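Local coordinates for trwC protein (Escherichia coli, PDB 1OMH), which recognises and processes the origin-of-transfer DNA as a conjugative relaxase, the chain here being its N-terminal relaxase domain, at residues S95-V100 / A222-Q227; E230-R235 / K286-D291; S89-V94 / A198-E203. All blocks are in the same frame, centred on the assembly; numbering follows the deposited sequence.

In the fold
From the N terminus, strand 81-89 runs into helix 92-99; the strand-to-helix junction 89-94 opens contact 3, and 95-100, further along, opens contact 1. Contact 3 closes first, when helix 189-206 returns to 89-94; contact 1 closes after strand 219-221, at 222-227, just ahead of helix 226-230. The two loops therefore cross. Contact 2 follows in series, its loop running from 230-235 through three helices back to 286-291 near the C terminus. Helix 92-99 is the common element: L96 packs on I224 in contact 1 and on F232 of contact 2. R226, K92 and R235 each bind a phosphate of the DNA, chain A, at DT23, DC24 and DT25 respectively.

Contact 1 (S95-V100 / A222-Q227); sequences SLQALV and AHIDRQ. With nucleotides of chain A.
Q97, on helix 92-99, reaches across to H223 and I224 in the loop leading to helix 226-230. Its CB starts toward that loop, and CG lies anti to the backbone N (chi1 -166°); these two methylenes act as a spacer, and a bend at the next bond brings the amide to the histidine. CD lies at the edge of the H223 ring, in its plane, 3.7 Å from H223 NE2. OE1 accepts a hydrogen bond from H223 NE2 at 2.7 Å, with an N-H...O angle of 159°. The bond is in the ring plane of H223, but its donor stands 42° out of the carbonyl plane of Q97. The methyl CD1 of I224 lies 4.1 Å from Q97 OE1, and at the end of the amide Q97 NE2 donates to the carbonyl of F292, so both ends of this buried amide are used. Leucine and isoleucine suit the apolar side, where L96 CD2 meets I224 CG2 at 4.3 Å. Beyond them R226 NH2 bonds DT23 OP1 of chain A at 3.1 Å. Helix 92-99 also rests on helix 104-122 through A98, on P158 of strand 158-167 through L96, and on W281 of helix 274-287 through L99.

Contact 2 (E230-R235 / K286-D291); sequences EGFSKR and KELGID. With nucleotides of chain A.
G231 and L288 bring the two backbones closest, their CA atoms 7.1 Å apart. The first segment folds through a type I turn from E230 to S233, joining helix 226-230 to helix 234-246; the second leaves helix 274-287 by a Schellman motif, in which G289 adopts a positive phi (73°) that favours glycine. A glycine also suits position 231, because L288 CD1 lies 3.9 Å from G231 CA and a beta carbon there would run into that methyl. The same CD1 of L288 also touches the phenyl ring, 3.5 Å from F232 CE1. I290 CD1 comes to the ring's edge, near its plane, 3.7 Å from F232 CE1, so two branched aliphatic chains converge on one corner of the aromatic group. T284 and A285 of helix 274-287 also touch F232, which is buried. From the turn's end onward, the chain changes character. S233 CB approaches DC24 OP2 of chain A at 3.3 Å, while S233 OG bonds the carbonyl of I229. R235, bent at its second and third torsions, turns the edge of its guanidinium to a phosphate: R235 NE donates to DT25 OP1 of chain A at 2.8 Å, nearly straight at 172°, and R235 NH2 to DT25 OP2 of chain A at 3.0 Å. K262 O shares NH2 with the phosphate and S265 OG bonds NH1, which probably fixes the group's rotation. Between the segments themselves the chemistry is wholly apolar, implying that cohesion here comes from shape and water exclusion, whereas R235 holds the DNA by hydrogen bonds that its charge probably strengthens.

Contact 3 (S89-V94 / A198-E203); sequences SAPKSV and AELAHE. With nucleotides of chain A.
L200, on helix 189-206, drives one methyl against P91 and A90 where strand 81-89 gives way to helix 92-99. With CG anti to the backbone N (chi1 177°), L200 CD2 comes 3.7 Å from P91 CD and 4.4 Å from A90 CB. This is the close part, buried and apolar; a small alanine and a rigid proline at the N-cap position let the leucine approach the chain. Packing is looser at V94, which points toward the helix yet keeps its CG1 4.6 Å from L200 CD2, and the opposite flank of helix 189-206 carries the exposed A198 and H202. On the DNA side, P91 CA packs on the base, 3.6 Å from DT23 C5 of chain A. Polar chemistry gathers there too. DT23 N3 of chain A makes a weak hydrogen bond to S89 O. K92, curled by chi2 and chi3 of 64° and 63°, lays CE 3.1 Å from DT23 O3' of chain A and bonds DC24 OP1 of chain A through NZ at 2.9 Å. Q159 OE1 and P158 O also accept from that amine. A methionine in its place would probably leave the DC24 phosphate without its positive mate and these two oxygens without their donor. A90 lies about 7 Å, side chain to side chain, from H161, which with H150 and H163 binds zinc or copper in other structures of this protein, this one being metal-free: the three-histidine site of the relaxase fold.

Contact 1 (S95-V100 / A222-Q227)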
loop_
_atom_site.group_PDB
_atom_site.type_symbol
_atom_site.label_atom_id
_atom_site.label_comp_id
_atom_site.label_asym_id
_atom_site.label_seq_id
_atom_site.Cartn_x
_atom_site.Cartn_y
_atom_site.Cartn_z
ATOM N N SER B 95 8.632 10.590 4.800
ATOM C CA SER B 95 7.760 11.352 3.904
ATOM C C SER B 95 8.163 12.829 3.943
ATOM O O SER B 95 8.173 13.506 2.910
ATOM C CB SER B 95 6.286 11.211 4.318
ATOM O OG SER B 95 5.819 9.878 4.132
ATOM N N LEU B 96 8.506 13.322 5.132
ATOM C CA LEU B 96 8.902 14.724 5.299
ATOM C C LEU B 96 10.181 15.075 4.545
ATOM O O LEU B 96 10.253 16.095 3.852
ATOM C CB LEU B 96 9.095 15.043 6.782
ATOM C CG LEU B 96 7.916 15.594 7.591
ATOM C CD1 LEU B 96 6.594 15.031 7.106
ATOM C CD2 LEU B 96 8.153 15.293 9.058
ATOM N N GLN B 97 11.192 14.228 4.688
ATOM C CA GLN B 97 12.470 14.459 4.031
ATOM C C GLN B 97 12.304 14.411 2.518
ATOM O O GLN B 97 12.898 15.203 1.791
ATOM C CB GLN B 97 13.498 13.406 4.471
ATOM C CG GLN B 97 14.945 13.745 4.110
ATOM C CD GLN B 97 15.503 14.882 4.950
ATOM O OE1 GLN B 97 15.290 14.931 6.158
ATOM N NE2 GLN B 97 16.236 15.792 4.314
ATOM N N ALA B 98 11.480 13.489 2.036
ATOM C CA ALA B 98 11.275 13.367 0.600
ATOM C C ALA B 98 10.371 14.424 -0.021
ATOM O O ALA B 98 10.667 14.942 -1.096
ATOM C CB ALA B 98 10.717 11.989 0.272
ATOM N N LEU B 99 9.279 14.753 0.660
ATOM C CA LEU B 99 8.293 15.682 0.118
ATOM C C LEU B 99 8.372 17.141 0.551
ATOM O O LEU B 99 7.942 18.029 -0.184
ATOM C CB LEU B 99 6.891 15.129 0.403
ATOM C CG LEU B 99 6.686 13.682 -0.080
ATOM C CD1 LEU B 99 5.313 13.183 0.350
ATOM C CD2 LEU B 99 6.826 13.602 -1.599
ATOM N N VAL B 100 8.891 17.395 1.742
ATOM C CA VAL B 100 9.022 18.770 2.203
ATOM C C VAL B 100 10.439 19.250 1.883
ATOM O O VAL B 100 10.608 20.252 1.192
ATOM C CB VAL B 100 8.751 18.883 3.712
ATOM C CG1 VAL B 100 8.775 20.354 4.140
ATOM C CG2 VAL B 100 7.394 18.264 4.035
ATOM N N ALA B 222 16.724 9.850 12.232
ATOM C CA ALA B 222 17.210 10.337 13.523
ATOM C C ALA B 222 17.205 11.851 13.768
ATOM O O ALA B 222 17.131 12.286 14.915
ATOM C CB ALA B 222 18.615 9.785 13.781
ATOM N N HIS B 223 17.271 12.657 12.716
ATOM C CA HIS B 223 17.300 14.105 12.915
ATOM C C HIS B 223 15.933 14.785 13.033
ATOM O O HIS B 223 15.855 16.011 13.138
ATOM C CB HIS B 223 18.113 14.778 11.805
ATOM C CG HIS B 223 17.607 14.494 10.424
ATOM N ND1 HIS B 223 17.678 13.246 9.847
ATOM C CD2 HIS B 223 17.037 15.308 9.504
ATOM C CE1 HIS B 223 17.176 13.303 8.624
ATOM N NE2 HIS B 223 16.781 14.541 8.392
ATOM N N ILE B 224 14.859 13.998 13.017
ATOM C CA ILE B 224 13.515 14.554 13.139
ATOM C C ILE B 224 12.868 13.906 14.359
ATOM O O ILE B 224 12.706 12.686 14.402
ATOM C CB ILE B 224 12.685 14.269 11.864
ATOM C CG1 ILE B 224 13.390 14.878 10.648
ATOM C CG2 ILE B 224 11.285 14.852 12.003
ATOM C CD1 ILE B 224 12.692 14.626 9.328
ATOM N N ASP B 225 12.500 14.718 15.351
ATOM C CA ASP B 225 11.919 14.173 16.576
ATOM C C ASP B 225 10.422 13.900 16.537
ATOM O O ASP B 225 9.726 14.277 15.593
ATOM C CB ASP B 225 12.250 15.067 17.785
ATOM C CG ASP B 225 11.571 16.420 17.728
ATOM O OD1 ASP B 225 10.403 16.493 17.295
ATOM O OD2 ASP B 225 12.197 17.419 18.144
ATOM N N ARG B 226 9.943 13.246 17.589
ATOM C CA ARG B 226 8.541 12.872 17.722
ATOM C C ARG B 226 7.549 14.030 17.658
ATOM O O ARG B 226 6.509 13.912 17.016
ATOM C CB ARG B 226 8.361 12.075 19.020
ATOM C CG ARG B 226 6.922 11.834 19.488
ATOM C CD ARG B 226 6.003 11.204 18.440
ATOM N NE ARG B 226 6.609 10.106 17.693
ATOM C CZ ARG B 226 5.927 9.279 16.903
ATOM N NH1 ARG B 226 4.614 9.413 16.764
ATOM N NH2 ARG B 226 6.559 8.334 16.226
ATOM N N GLN B 227 7.853 15.146 18.310
ATOM C CA GLN B 227 6.922 16.271 18.280
ATOM C C GLN B 227 6.756 16.804 16.861
ATOM O O GLN B 227 5.664 17.202 16.465
ATOM C CB GLN B 227 7.390 17.395 19.209
ATOM C CG GLN B 227 7.494 16.997 20.684
ATOM C CD GLN B 227 6.180 16.520 21.284
ATOM P P DT A 23 3.668 6.711 14.059
ATOM O OP1 DT A 23 5.047 7.203 13.817
ATOM O OP2 DT A 23 3.036 6.921 15.383
ATOM O "O5'" DT A 23 2.700 7.255 12.905
ATOM C "C5'" DT A 23 2.585 8.674 12.601
ATOM C "C4'" DT A 23 2.474 8.869 11.102
ATOM O "O4'" DT A 23 3.526 8.109 10.495
ATOM C "C3'" DT A 23 1.162 8.467 10.399
ATOM O "O3'" DT A 23 0.788 9.668 9.704
ATOM C "C2'" DT A 23 1.630 7.837 9.098
ATOM C "C1'" DT A 23 3.103 7.530 9.291
ATOM N N1 DT A 23 3.632 6.156 9.224
ATOM C C2 DT A 23 3.350 5.376 8.131
ATOM O O2 DT A 23 2.550 5.700 7.272
ATOM N N3 DT A 23 4.053 4.196 8.078
ATOM C C4 DT A 23 4.968 3.726 9.004
ATOM O O4 DT A 23 5.553 2.665 8.798
ATOM C C5 DT A 23 5.156 4.570 10.166
ATOM C C7 DT A 23 6.101 4.142 11.245
ATOM C C6 DT A 23 4.475 5.714 10.222
#

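Contact 2 (E230-R235 / K286-D291)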
loop_
_atom_site.group_PDB
_atom_site.type_symbol
_atom_site.label_atom_id
_atom_site.label_comp_id
_atom_site.label_asym_id
_atom_site.label_seq_id
_atom_site.Cartn_x
_atom_site.Cartn_y
_atom_site.Cartn_z
ATOM N N GLU B 230 4.561 14.327 14.917
ATOM C CA GLU B 230 3.157 14.509 15.261
ATOM C C GLU B 230 2.587 15.783 14.640
ATOM O O GLU B 230 1.400 15.846 14.314
ATOM C CB GLU B 230 2.998 14.531 16.785
ATOM C CG GLU B 230 3.681 13.349 17.457
ATOM C CD GLU B 230 3.368 13.217 18.933
ATOM O OE1 GLU B 230 3.396 14.242 19.647
ATOM O OE2 GLU B 230 3.111 12.078 19.382
ATOM N N GLY B 231 3.441 16.786 14.464
ATOM C CA GLY B 231 3.000 18.034 13.872
ATOM C C GLY B 231 2.561 17.847 12.433
ATOM O O GLY B 231 1.902 18.712 11.870
ATOM N N PHE B 232 2.949 16.724 11.834
ATOM C CA PHE B 232 2.586 16.403 10.452
ATOM C C PHE B 232 1.786 15.093 10.403
ATOM O O PHE B 232 1.739 14.420 9.367
ATOM C CB PHE B 232 3.839 16.240 9.571
ATOM C CG PHE B 232 4.421 17.535 9.069
ATOM C CD1 PHE B 232 5.598 18.048 9.613
ATOM C CD2 PHE B 232 3.814 18.223 8.023
ATOM C CE1 PHE B 232 6.164 19.233 9.117
ATOM C CE2 PHE B 232 4.370 19.404 7.523
ATOM C CZ PHE B 232 5.550 19.906 8.075
ATOM N N SER B 233 1.167 14.732 11.522
ATOM C CA SER B 233 0.370 13.505 11.596
ATOM C C SER B 233 -1.033 13.809 12.111
ATOM O O SER B 233 -1.444 13.316 13.158
ATOM C CB SER B 233 1.038 12.480 12.521
ATOM O OG SER B 233 2.316 12.099 12.027
ATOM N N LYS B 234 -1.764 14.618 11.355
ATOM C CA LYS B 234 -3.120 15.012 11.720
ATOM C C LYS B 234 -4.078 13.837 11.856
ATOM O O LYS B 234 -4.901 13.824 12.763
ATOM C CB LYS B 234 -3.661 16.017 10.692
ATOM C CG LYS B 234 -2.952 17.376 10.733
ATOM C CD LYS B 234 -3.472 18.301 9.631
ATOM C CE LYS B 234 -2.774 19.653 9.662
ATOM N NZ LYS B 234 -3.278 20.557 8.578
ATOM N N ARG B 235 -3.988 12.861 10.954
ATOM C CA ARG B 235 -4.869 11.697 11.040
ATOM C C ARG B 235 -4.635 10.933 12.343
ATOM O O ARG B 235 -5.584 10.486 12.984
ATOM C CB ARG B 235 -4.680 10.786 9.822
ATOM C CG ARG B 235 -5.257 11.375 8.534
ATOM C CD ARG B 235 -6.790 11.373 8.560
ATOM N NE ARG B 235 -7.301 10.007 8.592
ATOM C CZ ARG B 235 -8.160 9.543 9.495
ATOM N NH1 ARG B 235 -8.618 10.340 10.452
ATOM N NH2 ARG B 235 -8.548 8.275 9.447
ATOM N N LYS B 286 9.247 24.731 9.379
ATOM C CA LYS B 286 10.050 25.761 10.035
ATOM C C LYS B 286 9.450 26.073 11.398
ATOM O O LYS B 286 10.157 26.189 12.391
ATOM C CB LYS B 286 10.079 27.031 9.183
ATOM C CG LYS B 286 10.912 26.893 7.922
ATOM C CD LYS B 286 10.707 28.065 6.983
ATOM C CE LYS B 286 11.778 28.081 5.907
ATOM N NZ LYS B 286 11.939 26.752 5.263
ATOM N N GLU B 287 8.131 26.192 11.436
ATOM C CA GLU B 287 7.435 26.494 12.673
ATOM C C GLU B 287 7.698 25.395 13.703
ATOM O O GLU B 287 7.859 25.672 14.898
ATOM C CB GLU B 287 5.938 26.639 12.380
ATOM C CG GLU B 287 5.116 27.258 13.482
ATOM C CD GLU B 287 4.509 26.227 14.395
ATOM O OE1 GLU B 287 3.851 25.299 13.878
ATOM O OE2 GLU B 287 4.682 26.349 15.626
ATOM N N LEU B 288 7.757 24.149 13.239
ATOM C CA LEU B 288 8.007 23.012 14.124
ATOM C C LEU B 288 9.494 22.882 14.461
ATOM O O LEU B 288 9.888 22.019 15.241
ATOM C CB LEU B 288 7.507 21.716 13.476
ATOM C CG LEU B 288 5.993 21.597 13.281
ATOM C CD1 LEU B 288 5.688 20.455 12.315
ATOM C CD2 LEU B 288 5.324 21.374 14.622
ATOM N N GLY B 289 10.310 23.746 13.865
ATOM C CA GLY B 289 11.740 23.726 14.133
ATOM C C GLY B 289 12.504 22.562 13.531
ATOM O O GLY B 289 13.535 22.152 14.066
ATOM N N ILE B 290 12.011 22.026 12.418
ATOM C CA ILE B 290 12.673 20.907 11.762
ATOM C C ILE B 290 13.881 21.379 10.973
ATOM O O ILE B 290 13.809 22.356 10.225
ATOM C CB ILE B 290 11.738 20.181 10.763
ATOM C CG1 ILE B 290 10.523 19.603 11.488
ATOM C CG2 ILE B 290 12.501 19.062 10.057
ATOM C CD1 ILE B 290 9.514 18.968 10.556
ATOM N N ASP B 291 14.990 20.675 11.149
ATOM C CA ASP B 291 16.215 20.974 10.429
ATOM C C ASP B 291 16.457 19.743 9.563
ATOM O O ASP B 291 16.875 18.701 10.058
ATOM C CB ASP B 291 17.374 21.192 11.406
ATOM C CG ASP B 291 18.716 21.303 10.707
ATOM O OD1 ASP B 291 18.744 21.697 9.522
ATOM O OD2 ASP B 291 19.747 21.009 11.350
ATOM P P DC A 24 -0.740 10.153 9.565
ATOM O OP1 DC A 24 -0.666 11.071 8.399
ATOM O OP2 DC A 24 -1.191 10.668 10.884
ATOM O "O5'" DC A 24 -1.615 8.873 9.189
ATOM C "C5'" DC A 24 -1.704 8.352 7.853
ATOM C "C4'" DC A 24 -2.499 7.068 7.884
ATOM O "O4'" DC A 24 -1.974 6.258 8.956
ATOM C "C3'" DC A 24 -3.993 7.254 8.180
ATOM O "O3'" DC A 24 -4.628 6.811 6.960
ATOM C "C2'" DC A 24 -4.337 6.063 9.060
ATOM C "C1'" DC A 24 -3.017 5.550 9.590
ATOM N N1 DC A 24 -2.771 5.500 11.039
ATOM C C2 DC A 24 -3.376 4.473 11.768
ATOM O O2 DC A 24 -4.169 3.726 11.189
ATOM N N3 DC A 24 -3.076 4.321 13.077
ATOM C C4 DC A 24 -2.217 5.158 13.662
ATOM N N4 DC A 24 -1.922 4.954 14.947
ATOM C C5 DC A 24 -1.617 6.242 12.953
ATOM C C6 DC A 24 -1.929 6.381 11.658
ATOM P P DT A 25 -6.222 6.955 6.739
ATOM O OP1 DT A 25 -6.478 8.387 6.439
ATOM O OP2 DT A 25 -6.986 6.289 7.823
ATOM O "O5'" DT A 25 -6.460 6.098 5.416
ATOM C "C5'" DT A 25 -5.640 6.290 4.259
ATOM C "C4'" DT A 25 -5.635 5.046 3.398
ATOM O "O4'" DT A 25 -4.964 3.975 4.095
ATOM C "C3'" DT A 25 -7.034 4.512 3.119
ATOM O "O3'" DT A 25 -7.494 5.071 1.891
ATOM C "C2'" DT A 25 -6.820 3.022 2.950
ATOM C "C1'" DT A 25 -5.564 2.728 3.762
ATOM N N1 DT A 25 -5.769 1.957 5.008
ATOM C C2 DT A 25 -5.904 0.585 4.905
ATOM O O2 DT A 25 -5.898 -0.014 3.838
ATOM N N3 DT A 25 -6.051 -0.066 6.106
ATOM C C4 DT A 25 -6.085 0.500 7.365
ATOM O O4 DT A 25 -6.220 -0.218 8.355
ATOM C C5 DT A 25 -5.952 1.942 7.397
ATOM C C7 DT A 25 -5.978 2.647 8.717
ATOM C C6 DT A 25 -5.807 2.586 6.233
ATOM P P DT A 23 3.668 6.711 14.059
ATOM O OP1 DT A 23 5.047 7.203 13.817
ATOM O OP2 DT A 23 3.036 6.921 15.383
ATOM O "O5'" DT A 23 2.700 7.255 12.905
ATOM C "C5'" DT A 23 2.585 8.674 12.601
ATOM C "C4'" DT A 23 2.474 8.869 11.102
ATOM O "O4'" DT A 23 3.526 8.109 10.495
ATOM C "C3'" DT A 23 1.162 8.467 10.399
ATOM O "O3'" DT A 23 0.788 9.668 9.704
ATOM C "C2'" DT A 23 1.630 7.837 9.098
ATOM C "C1'" DT A 23 3.103 7.530 9.291
ATOM N N1 DT A 23 3.632 6.156 9.224
ATOM C C2 DT A 23 3.350 5.376 8.131
ATOM O O2 DT A 23 2.550 5.700 7.272
ATOM N N3 DT A 23 4.053 4.196 8.078
ATOM C C4 DT A 23 4.968 3.726 9.004
ATOM O O4 DT A 23 5.553 2.665 8.798
ATOM C C5 DT A 23 5.156 4.570 10.166
ATOM C C7 DT A 23 6.101 4.142 11.245
ATOM C C6 DT A 23 4.475 5.714 10.222
#

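Contact 3 (S89-V94 / A198-E203)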
loop_
_atom_site.group_PDB
_atom_site.type_symbol
_atom_site.label_atom_id
_atom_site.label_comp_id
_atom_site.label_asym_id
_atom_site.label_seq_id
_atom_site.Cartn_x
_atom_site.Cartn_y
_atom_site.Cartn_z
ATOM N N SER B 89 3.274 2.245 3.344
ATOM C CA SER B 89 3.417 3.624 3.796
ATOM C C SER B 89 4.743 3.814 4.523
ATOM O O SER B 89 5.108 3.028 5.389
ATOM C CB SER B 89 2.263 3.983 4.728
ATOM O OG SER B 89 1.024 3.801 4.057
ATOM N N ALA B 90 5.460 4.865 4.160
ATOM C CA ALA B 90 6.742 5.165 4.773
ATOM C C ALA B 90 6.574 5.870 6.112
ATOM O O ALA B 90 5.511 6.432 6.404
ATOM C CB ALA B 90 7.557 6.038 3.839
ATOM N N PRO B 91 7.612 5.815 6.963
ATOM C CA PRO B 91 7.571 6.474 8.268
ATOM C C PRO B 91 7.362 7.958 7.956
ATOM O O PRO B 91 7.745 8.411 6.884
ATOM C CB PRO B 91 8.958 6.202 8.832
ATOM C CG PRO B 91 9.275 4.838 8.266
ATOM C CD PRO B 91 8.813 4.966 6.838
ATOM N N LYS B 92 6.763 8.706 8.874
ATOM C CA LYS B 92 6.495 10.126 8.630
ATOM C C LYS B 92 7.752 10.946 8.334
ATOM O O LYS B 92 7.749 11.771 7.426
ATOM C CB LYS B 92 5.746 10.742 9.825
ATOM C CG LYS B 92 5.334 12.203 9.619
ATOM C CD LYS B 92 4.330 12.365 8.470
ATOM C CE LYS B 92 3.017 11.624 8.757
ATOM N NZ LYS B 92 1.979 11.891 7.724
ATOM N N SER B 93 8.817 10.734 9.105
ATOM C CA SER B 93 10.062 11.475 8.879
ATOM C C SER B 93 10.555 11.275 7.455
ATOM O O SER B 93 11.104 12.192 6.841
ATOM C CB SER B 93 11.153 11.018 9.848
ATOM O OG SER B 93 11.492 9.661 9.628
ATOM N N VAL B 94 10.363 10.070 6.933
ATOM C CA VAL B 94 10.791 9.762 5.580
ATOM C C VAL B 94 9.946 10.549 4.582
ATOM O O VAL B 94 10.481 11.125 3.626
ATOM C CB VAL B 94 10.699 8.240 5.317
ATOM C CG1 VAL B 94 11.041 7.923 3.859
ATOM C CG2 VAL B 94 11.667 7.513 6.249
ATOM N N ALA B 198 12.886 -3.236 5.982
ATOM C CA ALA B 198 14.305 -3.551 5.820
ATOM C C ALA B 198 14.907 -2.927 4.564
ATOM O O ALA B 198 15.946 -2.272 4.632
ATOM C CB ALA B 198 14.507 -5.072 5.786
ATOM N N GLU B 199 14.262 -3.151 3.419
ATOM C CA GLU B 199 14.737 -2.615 2.153
ATOM C C GLU B 199 14.787 -1.094 2.169
ATOM O O GLU B 199 15.747 -0.493 1.673
ATOM C CB GLU B 199 13.837 -3.074 1.005
ATOM C CG GLU B 199 13.840 -4.574 0.763
ATOM C CD GLU B 199 15.144 -5.063 0.173
ATOM O OE1 GLU B 199 15.320 -6.293 0.064
ATOM O OE2 GLU B 199 15.993 -4.219 -0.190
ATOM N N LEU B 200 13.752 -0.470 2.725
ATOM C CA LEU B 200 13.703 0.992 2.786
ATOM C C LEU B 200 14.876 1.524 3.611
ATOM O O LEU B 200 15.610 2.409 3.171
ATOM C CB LEU B 200 12.388 1.467 3.418
ATOM C CG LEU B 200 12.277 2.985 3.595
ATOM C CD1 LEU B 200 12.369 3.660 2.241
ATOM C CD2 LEU B 200 10.952 3.337 4.289
ATOM N N ALA B 201 15.040 0.966 4.805
ATOM C CA ALA B 201 16.114 1.362 5.701
ATOM C C ALA B 201 17.467 1.213 5.007
ATOM O O ALA B 201 18.329 2.088 5.111
ATOM C CB ALA B 201 16.073 0.520 6.966
ATOM N N HIS B 202 17.645 0.110 4.289
ATOM C CA HIS B 202 18.895 -0.137 3.582
ATOM C C HIS B 202 19.125 0.948 2.537
ATOM O O HIS B 202 20.217 1.506 2.436
ATOM C CB HIS B 202 18.856 -1.511 2.905
ATOM C CG HIS B 202 20.103 -1.846 2.147
ATOM N ND1 HIS B 202 21.331 -1.987 2.758
ATOM C CD2 HIS B 202 20.312 -2.067 0.829
ATOM C CE1 HIS B 202 22.242 -2.281 1.849
ATOM N NE2 HIS B 202 21.651 -2.336 0.669
ATOM N N GLU B 203 18.091 1.245 1.760
ATOM C CA GLU B 203 18.182 2.265 0.723
ATOM C C GLU B 203 18.445 3.649 1.305
ATOM O O GLU B 203 19.201 4.439 0.730
ATOM C CB GLU B 203 16.894 2.297 -0.100
ATOM C CG GLU B 203 16.697 1.086 -0.978
ATOM C CD GLU B 203 17.828 0.912 -1.970
ATOM O OE1 GLU B 203 18.189 1.905 -2.639
ATOM O OE2 GLU B 203 18.352 -0.214 -2.084
ATOM P P DT A 23 3.668 6.711 14.059
ATOM O OP1 DT A 23 5.047 7.203 13.817
ATOM O OP2 DT A 23 3.036 6.921 15.383
ATOM O "O5'" DT A 23 2.700 7.255 12.905
ATOM C "C5'" DT A 23 2.585 8.674 12.601
ATOM C "C4'" DT A 23 2.474 8.869 11.102
ATOM O "O4'" DT A 23 3.526 8.109 10.495
ATOM C "C3'" DT A 23 1.162 8.467 10.399
ATOM O "O3'" DT A 23 0.788 9.668 9.704
ATOM C "C2'" DT A 23 1.630 7.837 9.098
ATOM C "C1'" DT A 23 3.103 7.530 9.291
ATOM N N1 DT A 23 3.632 6.156 9.224
ATOM C C2 DT A 23 3.350 5.376 8.131
ATOM O O2 DT A 23 2.550 5.700 7.272
ATOM N N3 DT A 23 4.053 4.196 8.078
ATOM C C4 DT A 23 4.968 3.726 9.004
ATOM O O4 DT A 23 5.553 2.665 8.798
ATOM C C5 DT A 23 5.156 4.570 10.166
ATOM C C7 DT A 23 6.101 4.142 11.245
ATOM C C6 DT A 23 4.475 5.714 10.222
ATOM P P DC A 24 -0.740 10.153 9.565
ATOM O OP1 DC A 24 -0.666 11.071 8.399
ATOM O OP2 DC A 24 -1.191 10.668 10.884
ATOM O "O5'" DC A 24 -1.615 8.873 9.189
ATOM C "C5'" DC A 24 -1.704 8.352 7.853
ATOM C "C4'" DC A 24 -2.499 7.068 7.884
ATOM O "O4'" DC A 24 -1.974 6.258 8.956
ATOM C "C3'" DC A 24 -3.993 7.254 8.180
ATOM O "O3'" DC A 24 -4.628 6.811 6.960
ATOM C "C2'" DC A 24 -4.337 6.063 9.060
ATOM C "C1'" DC A 24 -3.017 5.550 9.590
ATOM N N1 DC A 24 -2.771 5.500 11.039
ATOM C C2 DC A 24 -3.376 4.473 11.768
ATOM O O2 DC A 24 -4.169 3.726 11.189
ATOM N N3 DC A 24 -3.076 4.321 13.077
ATOM C C4 DC A 24 -2.217 5.158 13.662
ATOM N N4 DC A 24 -1.922 4.954 14.947
ATOM C C5 DC A 24 -1.617 6.242 12.953
ATOM C C6 DC A 24 -1.929 6.381 11.658
#